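Local structure of glucuronan lyase A (Trichoderma reesei, 2ZZJ) at residues A[83-88]-A[205-210]; A[168-171]-A[176-179]; A[223-226]-A[232-235]. The protein binds calcium and probably cleaves beta-1,4-linked glucuronan within the chain, acting as an endo-type polysaccharide lyase with a beta-jelly roll fold. All coordinates share one frame; numbering follows the deposited sequence.

Interaction 1: residues A[83-88]-A[205-210]; sequences QPQSYN and HDDGHM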
ATOM      1  N   GLN A  83     -11.386  -4.805  13.146  1.00 18.37           N
ATOM      2  CA  GLN A  83     -10.803  -5.998  13.763  1.00 18.88           C
ATOM      3  C   GLN A  83      -9.297  -5.822  13.889  1.00 20.15           C
ATOM      4  O   GLN A  83      -8.689  -5.036  13.121  1.00 19.24           O
ATOM      5  CB  GLN A  83     -11.137  -7.277  12.956  1.00 18.95           C
ATOM      6  CG  GLN A  83     -12.604  -7.622  12.897  1.00 19.28           C
ATOM      7  CD  GLN A  83     -13.178  -8.071  14.252  1.00 21.21           C
ATOM      8  OE1 GLN A  83     -12.457  -8.185  15.241  1.00 18.12           O
ATOM      9  NE2 GLN A  83     -14.470  -8.336  14.278  1.00 18.97           N
ATOM     10  N   PRO A  84      -8.679  -6.493  14.890  1.00 19.72           N
ATOM     11  CA  PRO A  84      -7.252  -6.420  15.164  1.00 20.14           C
ATOM     12  C   PRO A  84      -6.326  -6.984  14.089  1.00 20.05           C
ATOM     13  O   PRO A  84      -5.118  -6.736  14.146  1.00 20.87           O
ATOM     14  CB  PRO A  84      -7.083  -7.259  16.452  1.00 21.35           C
ATOM     15  CG  PRO A  84      -8.362  -7.992  16.658  1.00 20.68           C
ATOM     16  CD  PRO A  84      -9.420  -7.288  15.906  1.00 21.05           C
ATOM     17  N   GLN A  85      -6.856  -7.773  13.156  1.00 19.23           N
ATOM     18  CA  GLN A  85      -6.039  -8.295  12.050  1.00 19.25           C
ATOM     19  C   GLN A  85      -5.647  -7.152  11.119  1.00 18.59           C
ATOM     20  O   GLN A  85      -6.235  -6.074  11.180  1.00 19.96           O
ATOM     21  CB  GLN A  85      -6.776  -9.378  11.268  1.00 17.75           C
ATOM     22  CG  GLN A  85      -6.878 -10.718  12.019  1.00 19.85           C
ATOM     23  CD  GLN A  85      -7.510 -11.813  11.195  1.00 18.28           C
ATOM     24  OE1 GLN A  85      -8.600 -11.657  10.658  1.00 19.58           O
ATOM     25  NE2 GLN A  85      -6.856 -12.971  11.156  1.00 22.44           N
ATOM     26  N   SER A  86      -4.639  -7.390  10.284  1.00 18.23           N
ATOM     27  CA  SER A  86      -4.267  -6.445   9.229  1.00 16.49           C
ATOM     28  C   SER A  86      -5.110  -6.639   7.990  1.00 15.84           C
ATOM     29  O   SER A  86      -5.288  -7.764   7.541  1.00 15.77           O
ATOM     30  CB  SER A  86      -2.803  -6.641   8.836  1.00 16.45           C
ATOM     31  OG  SER A  86      -2.525  -6.034   7.571  1.00 17.40           O
ATOM     32  N   TYR A  87      -5.593  -5.531   7.436  1.00 14.94           N
ATOM     33  CA  TYR A  87      -6.078  -5.463   6.040  1.00 13.78           C
ATOM     34  C   TYR A  87      -5.182  -4.438   5.360  1.00 13.74           C
ATOM     35  O   TYR A  87      -5.188  -3.263   5.720  1.00 11.24           O
ATOM     36  CB  TYR A  87      -7.565  -5.087   5.948  1.00 13.84           C
ATOM     37  CG  TYR A  87      -8.455  -6.153   6.551  1.00 14.09           C
ATOM     38  CD1 TYR A  87      -8.895  -7.221   5.775  1.00 14.88           C
ATOM     39  CD2 TYR A  87      -8.798  -6.121   7.922  1.00 14.53           C
ATOM     40  CE1 TYR A  87      -9.698  -8.223   6.327  1.00 14.87           C
ATOM     41  CE2 TYR A  87      -9.601  -7.126   8.487  1.00 14.76           C
ATOM     42  CZ  TYR A  87     -10.032  -8.178   7.677  1.00 15.78           C
ATOM     43  OH  TYR A  87     -10.812  -9.208   8.173  1.00 13.93           O
ATOM     44  N   ASN A  88      -4.358  -4.915   4.432  1.00 12.86           N
ATOM     45  CA  ASN A  88      -3.356  -4.071   3.809  1.00 12.54           C
ATOM     46  C   ASN A  88      -4.044  -3.294   2.692  1.00 11.84           C
ATOM     47  O   ASN A  88      -4.908  -3.841   2.000  1.00 11.95           O
ATOM     48  CB  ASN A  88      -2.221  -4.927   3.252  1.00 13.01           C
ATOM     49  CG  ASN A  88      -0.949  -4.128   3.039  1.00 13.66           C
ATOM     50  OD1 ASN A  88      -0.183  -3.869   3.984  1.00 13.45           O
ATOM     51  ND2 ASN A  88      -0.712  -3.727   1.794  1.00 11.76           N
ATOM     52  N   HIS A 205      -4.507 -15.133   5.588  1.00 23.13           N
ATOM     53  CA  HIS A 205      -3.562 -16.204   5.275  1.00 24.48           C
ATOM     54  C   HIS A 205      -2.519 -16.379   6.387  1.00 25.59           C
ATOM     55  O   HIS A 205      -2.350 -17.478   6.904  1.00 25.36           O
ATOM     56  CB  HIS A 205      -2.882 -15.946   3.927  1.00 25.33           C
ATOM     57  CG  HIS A 205      -1.665 -16.783   3.704  1.00 26.26           C
ATOM     58  ND1 HIS A 205      -0.432 -16.457   4.233  1.00 27.91           N
ATOM     59  CD2 HIS A 205      -1.495 -17.942   3.026  1.00 28.45           C
ATOM     60  CE1 HIS A 205       0.445 -17.382   3.881  1.00 29.85           C
ATOM     61  NE2 HIS A 205      -0.175 -18.293   3.152  1.00 27.39           N
ATOM     62  N   ASP A 206      -1.838 -15.295   6.759  1.00 25.96           N
ATOM     63  CA  ASP A 206      -0.753 -15.363   7.722  1.00 26.51           C
ATOM     64  C   ASP A 206      -1.190 -15.984   9.054  1.00 27.69           C
ATOM     65  O   ASP A 206      -0.398 -16.686   9.693  1.00 27.95           O
ATOM     66  CB  ASP A 206      -0.136 -13.988   7.963  1.00 26.64           C
ATOM     67  CG  ASP A 206       0.434 -13.345   6.686  1.00 28.07           C
ATOM     68  OD1 ASP A 206       0.545 -14.010   5.631  1.00 26.14           O
ATOM     69  OD2 ASP A 206       0.779 -12.144   6.744  1.00 29.07           O
ATOM     70  N   ASP A 207      -2.437 -15.750   9.457  1.00 27.48           N
ATOM     71  CA  ASP A 207      -2.876 -16.157  10.793  1.00 29.34           C
ATOM     72  C   ASP A 207      -3.539 -17.529  10.800  1.00 29.57           C
ATOM     73  O   ASP A 207      -3.687 -18.140  11.865  1.00 30.59           O
ATOM     74  CB  ASP A 207      -3.840 -15.144  11.405  1.00 28.54           C
ATOM     75  CG  ASP A 207      -3.187 -13.819  11.744  1.00 29.47           C
ATOM     76  OD1 ASP A 207      -1.945 -13.652  11.613  1.00 28.12           O
ATOM     77  OD2 ASP A 207      -3.958 -12.928  12.156  1.00 29.10           O
ATOM     78  N   GLY A 208      -3.966 -17.986   9.629  1.00 29.53           N
ATOM     79  CA  GLY A 208      -4.654 -19.258   9.491  1.00 29.89           C
ATOM     80  C   GLY A 208      -6.146 -19.208   9.755  1.00 30.40           C
ATOM     81  O   GLY A 208      -6.813 -20.247   9.757  1.00 30.76           O
ATOM     82  N   HIS A 209      -6.682 -18.006   9.983  1.00 29.14           N
ATOM     83  CA  HIS A 209      -8.109 -17.842  10.269  1.00 28.71           C
ATOM     84  C   HIS A 209      -8.452 -16.370  10.136  1.00 27.88           C
ATOM     85  O   HIS A 209      -7.556 -15.520  10.101  1.00 26.38           O
ATOM     86  CB  HIS A 209      -8.445 -18.283  11.710  1.00 29.48           C
ATOM     87  CG  HIS A 209      -7.743 -17.477  12.752  1.00 30.92           C
ATOM     88  ND1 HIS A 209      -6.429 -17.696  13.101  1.00 34.60           N
ATOM     89  CD2 HIS A 209      -8.149 -16.405  13.470  1.00 35.52           C
ATOM     90  CE1 HIS A 209      -6.060 -16.811  14.008  1.00 35.96           C
ATOM     91  NE2 HIS A 209      -7.084 -16.011  14.246  1.00 36.61           N
ATOM     92  N   MET A 210      -9.758 -16.103  10.099  1.00 27.35           N
ATOM     93  CA  MET A 210     -10.307 -14.771  10.083  1.00 28.11           C
ATOM     94  C   MET A 210     -10.951 -14.435  11.425  1.00 26.31           C
ATOM     95  O   MET A 210     -11.756 -15.202  11.947  1.00 26.09           O
ATOM     96  CB  MET A 210     -11.353 -14.674   8.988  1.00 27.85           C
ATOM     97  CG  MET A 210     -12.189 -13.427   9.096  1.00 30.28           C
ATOM     98  SD  MET A 210     -13.600 -13.368   7.998  1.00 33.56           S
ATOM     99  CE  MET A 210     -14.688 -14.607   8.686  1.00 29.95           C
TER
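Gln85 reaches across to Asp207 and His209 with its side-chain amide, and two hydrogen bonds from its NE2 carry the contact. NE2 gives one N-H to the backbone O of His209 at 2.8 Å, and this oxygen lies almost in the plane of the Gln85 amide. The other N-H goes to OD2 of Asp207 at 3.1 Å, nearly straight with an angle of 165° at the hydrogen. It meets that oxygen on its anti side, somewhat out of the carboxylate plane, the two flat groups being turned 37° from each other. With CG anti to the carbonyl carbon (chi1 -73°) and the chain extended beyond it, Gln85 reaches from the residues leading into its strand to Asp207 and to the turn after the helix. Its OE1 accepts from the backbone N of Thr211, so both ends of the amide are engaged and its flip is fixed.

In the jelly roll, the contact joins the residues leading into strand 86-95 to the C-terminal end of helix 202-207 and the turn after it. The chain leaves the helix at Gly208, whose positive phi would press a side chain against the preceding carbonyl O. Gly208 N still bonds to His205 O at 3.2 Å, and His209 ND1 makes a weak hydrogen bond to Asp207 O at 3.0 Å.

Van der Waals contacts are few. Gln85 OE1 rests 3.6 Å from Met210 CA, while NE2 of Gln85 lies over one face of the His209 ring. Asp207 and His209 are exposed, whereas Gln85 is buried and also touches Ser203 and Trp204 of the helix. Just along the strand, Tyr87 OH bonds to Trp204 NE1, and Ser86 OG bonds to Asn202.

Interaction 2: residues A[168-171]-A[176-179]; sequences FKIW and KVHE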
ATOM      1  N   PHE A 168      11.042   9.794   5.677  1.00 21.75           N
ATOM      2  CA  PHE A 168       9.793   9.040   5.572  1.00 20.06           C
ATOM      3  C   PHE A 168       8.713   9.896   6.211  1.00 20.13           C
ATOM      4  O   PHE A 168       8.665  10.084   7.424  1.00 19.83           O
ATOM      5  CB  PHE A 168       9.995   7.685   6.258  1.00 20.90           C
ATOM      6  CG  PHE A 168       8.806   6.739   6.188  1.00 18.87           C
ATOM      7  CD1 PHE A 168       8.609   5.929   5.073  1.00 21.12           C
ATOM      8  CD2 PHE A 168       7.962   6.597   7.273  1.00 19.84           C
ATOM      9  CE1 PHE A 168       7.539   5.015   5.014  1.00 19.21           C
ATOM     10  CE2 PHE A 168       6.891   5.681   7.225  1.00 20.95           C
ATOM     11  CZ  PHE A 168       6.679   4.913   6.083  1.00 19.84           C
ATOM     12  N   LYS A 169       7.878  10.493   5.359  1.00 19.06           N
ATOM     13  CA  LYS A 169       6.902  11.482   5.785  1.00 18.39           C
ATOM     14  C   LYS A 169       5.537  11.081   5.243  1.00 17.51           C
ATOM     15  O   LYS A 169       5.453  10.640   4.105  1.00 16.90           O
ATOM     16  CB  LYS A 169       7.295  12.862   5.236  1.00 17.04           C
ATOM     17  CG  LYS A 169       8.706  13.272   5.674  1.00 18.79           C
ATOM     18  CD  LYS A 169       9.240  14.517   4.957  1.00 21.59           C
ATOM     19  CE  LYS A 169       8.438  15.755   5.300  1.00 24.41           C
ATOM     20  NZ  LYS A 169       9.065  16.990   4.652  1.00 26.91           N
ATOM     21  N   ILE A 170       4.497  11.229   6.066  1.00 16.16           N
ATOM     22  CA  ILE A 170       3.129  10.822   5.701  1.00 16.04           C
ATOM     23  C   ILE A 170       2.122  11.888   6.149  1.00 16.42           C
ATOM     24  O   ILE A 170       2.190  12.392   7.283  1.00 14.94           O
ATOM     25  CB  ILE A 170       2.745   9.480   6.371  1.00 16.56           C
ATOM     26  CG1 ILE A 170       3.742   8.368   6.006  1.00 16.02           C
ATOM     27  CG2 ILE A 170       1.271   9.070   6.014  1.00 16.53           C
ATOM     28  CD1 ILE A 170       3.456   6.980   6.632  1.00 17.53           C
ATOM     29  N   TRP A 171       1.170  12.199   5.262  1.00 14.77           N
ATOM     30  CA  TRP A 171       0.056  13.090   5.527  1.00 15.36           C
ATOM     31  C   TRP A 171      -1.217  12.258   5.421  1.00 15.00           C
ATOM     32  O   TRP A 171      -1.307  11.352   4.551  1.00 13.74           O
ATOM     33  CB  TRP A 171      -0.043  14.194   4.468  1.00 16.15           C
ATOM     34  CG  TRP A 171       0.926  15.314   4.605  1.00 16.95           C
ATOM     35  CD1 TRP A 171       0.670  16.574   5.107  1.00 20.39           C
ATOM     36  CD2 TRP A 171       2.297  15.303   4.226  1.00 17.94           C
ATOM     37  NE1 TRP A 171       1.815  17.337   5.059  1.00 20.26           N
ATOM     38  CE2 TRP A 171       2.825  16.591   4.513  1.00 20.18           C
ATOM     39  CE3 TRP A 171       3.130  14.348   3.635  1.00 20.78           C
ATOM     40  CZ2 TRP A 171       4.156  16.933   4.247  1.00 21.95           C
ATOM     41  CZ3 TRP A 171       4.473  14.701   3.353  1.00 21.56           C
ATOM     42  CH2 TRP A 171       4.966  15.973   3.687  1.00 20.56           C
ATOM     43  N   LYS A 176      -0.066  16.628   8.234  1.00 19.83           N
ATOM     44  CA  LYS A 176       1.131  15.836   8.421  1.00 21.02           C
ATOM     45  C   LYS A 176       0.909  15.029   9.680  1.00 21.70           C
ATOM     46  O   LYS A 176       0.592  15.616  10.734  1.00 22.34           O
ATOM     47  CB  LYS A 176       2.355  16.729   8.606  1.00 20.93           C
ATOM     48  CG  LYS A 176       3.684  15.992   8.554  1.00 22.16           C
ATOM     49  CD  LYS A 176       4.868  16.996   8.525  1.00 23.88           C
ATOM     50  CE  LYS A 176       5.544  16.952   7.173  1.00 29.26           C
ATOM     51  NZ  LYS A 176       6.395  18.157   6.821  1.00 33.93           N
ATOM     52  N   VAL A 177       1.031  13.704   9.564  1.00 20.90           N
ATOM     53  CA  VAL A 177       0.861  12.805  10.721  1.00 21.22           C
ATOM     54  C   VAL A 177       2.120  12.065  11.096  1.00 21.41           C
ATOM     55  O   VAL A 177       2.180  11.446  12.159  1.00 23.24           O
ATOM     56  CB  VAL A 177      -0.307  11.786  10.569  1.00 20.25           C
ATOM     57  CG1 VAL A 177      -1.631  12.519  10.466  1.00 20.03           C
ATOM     58  CG2 VAL A 177      -0.048  10.822   9.414  1.00 18.92           C
ATOM     59  N   HIS A 178       3.135  12.100  10.238  1.00 21.04           N
ATOM     60  CA  HIS A 178       4.370  11.445  10.580  1.00 21.02           C
ATOM     61  C   HIS A 178       5.507  12.051   9.806  1.00 21.42           C
ATOM     62  O   HIS A 178       5.386  12.305   8.621  1.00 19.71           O
ATOM     63  CB  HIS A 178       4.299   9.938  10.286  1.00 21.10           C
ATOM     64  CG  HIS A 178       5.459   9.161  10.833  1.00 23.15           C
ATOM     65  ND1 HIS A 178       5.551   8.805  12.163  1.00 25.43           N
ATOM     66  CD2 HIS A 178       6.588   8.697  10.244  1.00 24.12           C
ATOM     67  CE1 HIS A 178       6.677   8.136  12.362  1.00 24.49           C
ATOM     68  NE2 HIS A 178       7.330   8.069  11.218  1.00 25.21           N
ATOM     69  N   GLU A 179       6.631  12.300  10.470  1.00 22.10           N
ATOM     70  CA  GLU A 179       7.829  12.597   9.714  1.00 23.76           C
ATOM     71  C   GLU A 179       9.036  12.161  10.503  1.00 24.62           C
ATOM     72  O   GLU A 179       9.076  12.298  11.738  1.00 25.48           O
ATOM     73  CB  GLU A 179       7.878  14.067   9.275  1.00 24.45           C
ATOM     74  CG  GLU A 179       8.807  14.977  10.053  1.00 27.19           C
ATOM     75  CD  GLU A 179       8.366  16.419  10.023  1.00 30.92           C
ATOM     76  OE1 GLU A 179       7.849  16.876  11.062  1.00 32.03           O
ATOM     77  OE2 GLU A 179       8.493  17.072   8.968  1.00 32.01           O
TER
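Lys176 lies along the indole of Trp171, side by side with it and pointing the same way. Its CB sits over the five-membered ring, 4.0 Å from the centroid and 26° off the ring normal, a CH-pi contact, and its CE lies over the rim of the six-membered ring, a tight 3.2 Å from CZ2 of Trp171. Lys176 CG is anti to the backbone N (chi1 -169°), which sends the chain along the ring face, and a bend at chi3 then turns the ammonium toward Lys169 and Glu179. Replacing Trp171 by alanine removes the indole, and the methylenes of Lys176 would probably lose their aromatic platform and be free to swing, with Phe230 left without its edge-to-face partner.

These two residues share one face of a beta hairpin, strands 166-172 and 175-183, with Lys169 and Glu179, which run alongside each other with CG of the lysine 3.8 Å from CB of the glutamate. The opposite face carries Ile170 and His178. There the imidazole brings CD2 to the edge of the Phe168 ring, near its plane, 3.9 Å from Phe168 CD2. A classic beta bulge interrupts the register: Val177 and His178 both give their backbone N-H to Ile170 O, at 2.9 and 3.1 Å respectively, while Ile170 N bonds to His178 O. CG2 of Val177 and CG2 of Ile170 make an apolar contact across the bulge.

At the polar tips, Lys169 NZ and Lys176 NZ come within 3.6 Å. Lys176 NZ gives Glu179 OE2 a weak hydrogen bond, part of a salt bridge, at 3.2 Å; OE2 also bonds to Tyr181 OH, while Lys169 NZ bonds to Gln157. The carboxylate, salt-bridged to Lys176 and near Lys169 but beyond a salt bridge to it, is likely to offset part of the repulsion between the two ammonium groups.

Interaction 3: residues A[223-226]-A[232-235]; sequences EVAV and DVDP
The C-terminal tail of the jelly roll folds back here against the last strand, 216-227, with Val233 and Pro235 packing on Ala225 and Glu223. That strand begins its contact at a G1 beta bulge, where Glu223 and Val224 both face Asn6, and Glu223 takes the left-handed backbone conformation (phi 52°). The calcium ion bound by Asp7, Lys33, Ser36 and Asp222 lies about 5 Å from the nearest atom of the Glu223 side chain.

Packing between the segments is apolar. Ala225 CB meets Val233 CB at 3.9 Å and also approaches Asp232 O, while CG1 of Val233 lies over the strand backbone, 3.7 Å from Ala225 O. At the other end, Glu223 and Pro235 cross at an angle, with CG of the glutamate 3.8 Å from Pro235 CA. Glu223 CG is anti to the backbone N (chi1 -159°), and a bend at chi2 brings the carboxylate to a salt bridge with Lys33 and a hydrogen bond to Tyr5 OH. Lys33 NZ also bonds to Pro235 O, joining both sides of the contact to a calcium-site residue. Val233 and Pro235 are further covered by Val155.

No direct hydrogen bond crosses between the segments; instead one water donates to Glu223 O and to Val233 O, each at 2.7 Å.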
ATOM      1  N   GLU A 223      -7.833   8.586  -7.600  1.00 11.51           N
ATOM      2  CA  GLU A 223      -6.934   9.695  -7.608  1.00 12.12           C
ATOM      3  C   GLU A 223      -5.521   9.284  -7.110  1.00 12.23           C
ATOM      4  O   GLU A 223      -5.028   9.815  -6.111  1.00 12.82           O
ATOM      5  CB  GLU A 223      -7.556  10.848  -6.757  1.00 12.97           C
ATOM      6  CG  GLU A 223      -7.025  12.223  -7.043  1.00 18.46           C
ATOM      7  CD  GLU A 223      -7.406  12.777  -8.446  1.00 23.09           C
ATOM      8  OE1 GLU A 223      -6.964  13.921  -8.686  1.00 25.08           O
ATOM      9  OE2 GLU A 223      -8.082  12.100  -9.283  1.00 20.15           O
ATOM     10  N   VAL A 224      -4.900   8.334  -7.808  1.00 10.66           N
ATOM     11  CA  VAL A 224      -3.564   7.852  -7.449  1.00 11.03           C
ATOM     12  C   VAL A 224      -2.541   8.564  -8.316  1.00 10.48           C
ATOM     13  O   VAL A 224      -2.780   8.757  -9.529  1.00 12.22           O
ATOM     14  CB  VAL A 224      -3.430   6.311  -7.665  1.00  9.94           C
ATOM     15  CG1 VAL A 224      -2.080   5.792  -7.097  1.00 11.08           C
ATOM     16  CG2 VAL A 224      -4.611   5.544  -7.001  1.00 10.28           C
ATOM     17  N   ALA A 225      -1.409   8.947  -7.723  1.00  9.87           N
ATOM     18  CA  ALA A 225      -0.379   9.699  -8.450  1.00  9.89           C
ATOM     19  C   ALA A 225       0.995   9.435  -7.858  1.00 11.32           C
ATOM     20  O   ALA A 225       1.115   9.169  -6.631  1.00  9.61           O
ATOM     21  CB  ALA A 225      -0.668  11.232  -8.419  1.00 10.26           C
ATOM     22  N   VAL A 226       2.015   9.525  -8.737  1.00 10.95           N
ATOM     23  CA  VAL A 226       3.414   9.494  -8.325  1.00 12.90           C
ATOM     24  C   VAL A 226       4.048  10.712  -8.981  1.00 12.79           C
ATOM     25  O   VAL A 226       3.763  11.006 -10.149  1.00 13.43           O
ATOM     26  CB  VAL A 226       4.171   8.192  -8.779  1.00 12.85           C
ATOM     27  CG1 VAL A 226       5.607   8.203  -8.206  1.00 14.30           C
ATOM     28  CG2 VAL A 226       3.399   6.921  -8.340  1.00 12.08           C
ATOM     29  N   ASP A 232       1.794  17.641  -6.874  1.00 13.40           N
ATOM     30  CA  ASP A 232       1.641  16.664  -7.967  1.00 14.59           C
ATOM     31  C   ASP A 232       0.733  15.499  -7.565  1.00 13.85           C
ATOM     32  O   ASP A 232      -0.039  14.991  -8.384  1.00 14.31           O
ATOM     33  CB  ASP A 232       2.979  16.059  -8.369  1.00 14.69           C
ATOM     34  CG  ASP A 232       3.776  16.948  -9.248  1.00 18.62           C
ATOM     35  OD1 ASP A 232       3.186  17.716 -10.024  1.00 20.99           O
ATOM     36  OD2 ASP A 232       5.001  16.811  -9.210  1.00 23.98           O
ATOM     37  N   VAL A 233       0.822  15.087  -6.303  1.00 14.31           N
ATOM     38  CA  VAL A 233       0.141  13.848  -5.865  1.00 12.39           C
ATOM     39  C   VAL A 233      -0.995  14.012  -4.877  1.00 12.99           C
ATOM     40  O   VAL A 233      -1.690  13.055  -4.579  1.00 11.13           O
ATOM     41  CB  VAL A 233       1.136  12.793  -5.313  1.00 12.85           C
ATOM     42  CG1 VAL A 233       2.304  12.630  -6.255  1.00 12.82           C
ATOM     43  CG2 VAL A 233       1.628  13.139  -3.883  1.00 11.62           C
ATOM     44  N   ASP A 234      -1.146  15.214  -4.318  1.00 12.62           N
ATOM     45  CA  ASP A 234      -2.179  15.460  -3.305  1.00 13.54           C
ATOM     46  C   ASP A 234      -3.581  15.295  -3.898  1.00 13.43           C
ATOM     47  O   ASP A 234      -3.996  16.062  -4.780  1.00 14.75           O
ATOM     48  CB  ASP A 234      -1.991  16.892  -2.737  1.00 14.07           C
ATOM     49  CG  ASP A 234      -3.083  17.285  -1.760  1.00 15.71           C
ATOM     50  OD1 ASP A 234      -3.837  16.399  -1.300  1.00 16.17           O
ATOM     51  OD2 ASP A 234      -3.163  18.494  -1.451  1.00 16.51           O
ATOM     52  N   PRO A 235      -4.332  14.273  -3.456  1.00 13.09           N
ATOM     53  CA  PRO A 235      -5.674  14.133  -4.066  1.00 13.59           C
ATOM     54  C   PRO A 235      -6.597  15.332  -3.872  1.00 15.54           C
ATOM     55  O   PRO A 235      -7.592  15.464  -4.598  1.00 15.52           O
ATOM     56  CB  PRO A 235      -6.291  12.937  -3.324  1.00 14.09           C
ATOM     57  CG  PRO A 235      -5.064  12.141  -2.757  1.00 11.90           C
ATOM     58  CD  PRO A 235      -4.044  13.228  -2.443  1.00 13.53           C
TER
HETATM   59  O   HOH W   1      -3.467  12.051  -6.384  1.00 16.26           O

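In the fold
Interaction 3 is the buried contact of the three, while interactions 1 and 2 are only partly buried. Interactions 2 and 3 reach the same antiparallel sheet, their centres about 16 Å apart, and Val155 of strand 152-160 touches side chains of both. Interaction 1 belongs to the other sheet of the jelly roll, on the opposite side of the chain's centre from interaction 3. The chemistry follows place: one side-chain amide grips the end of a helix and the turn after it in interaction 1, backbone pairing with an aromatic-lysine face and clustered charges makes the hairpin of interaction 2, and apolar packing with a bridging water fills interaction 3, nearest the calcium site.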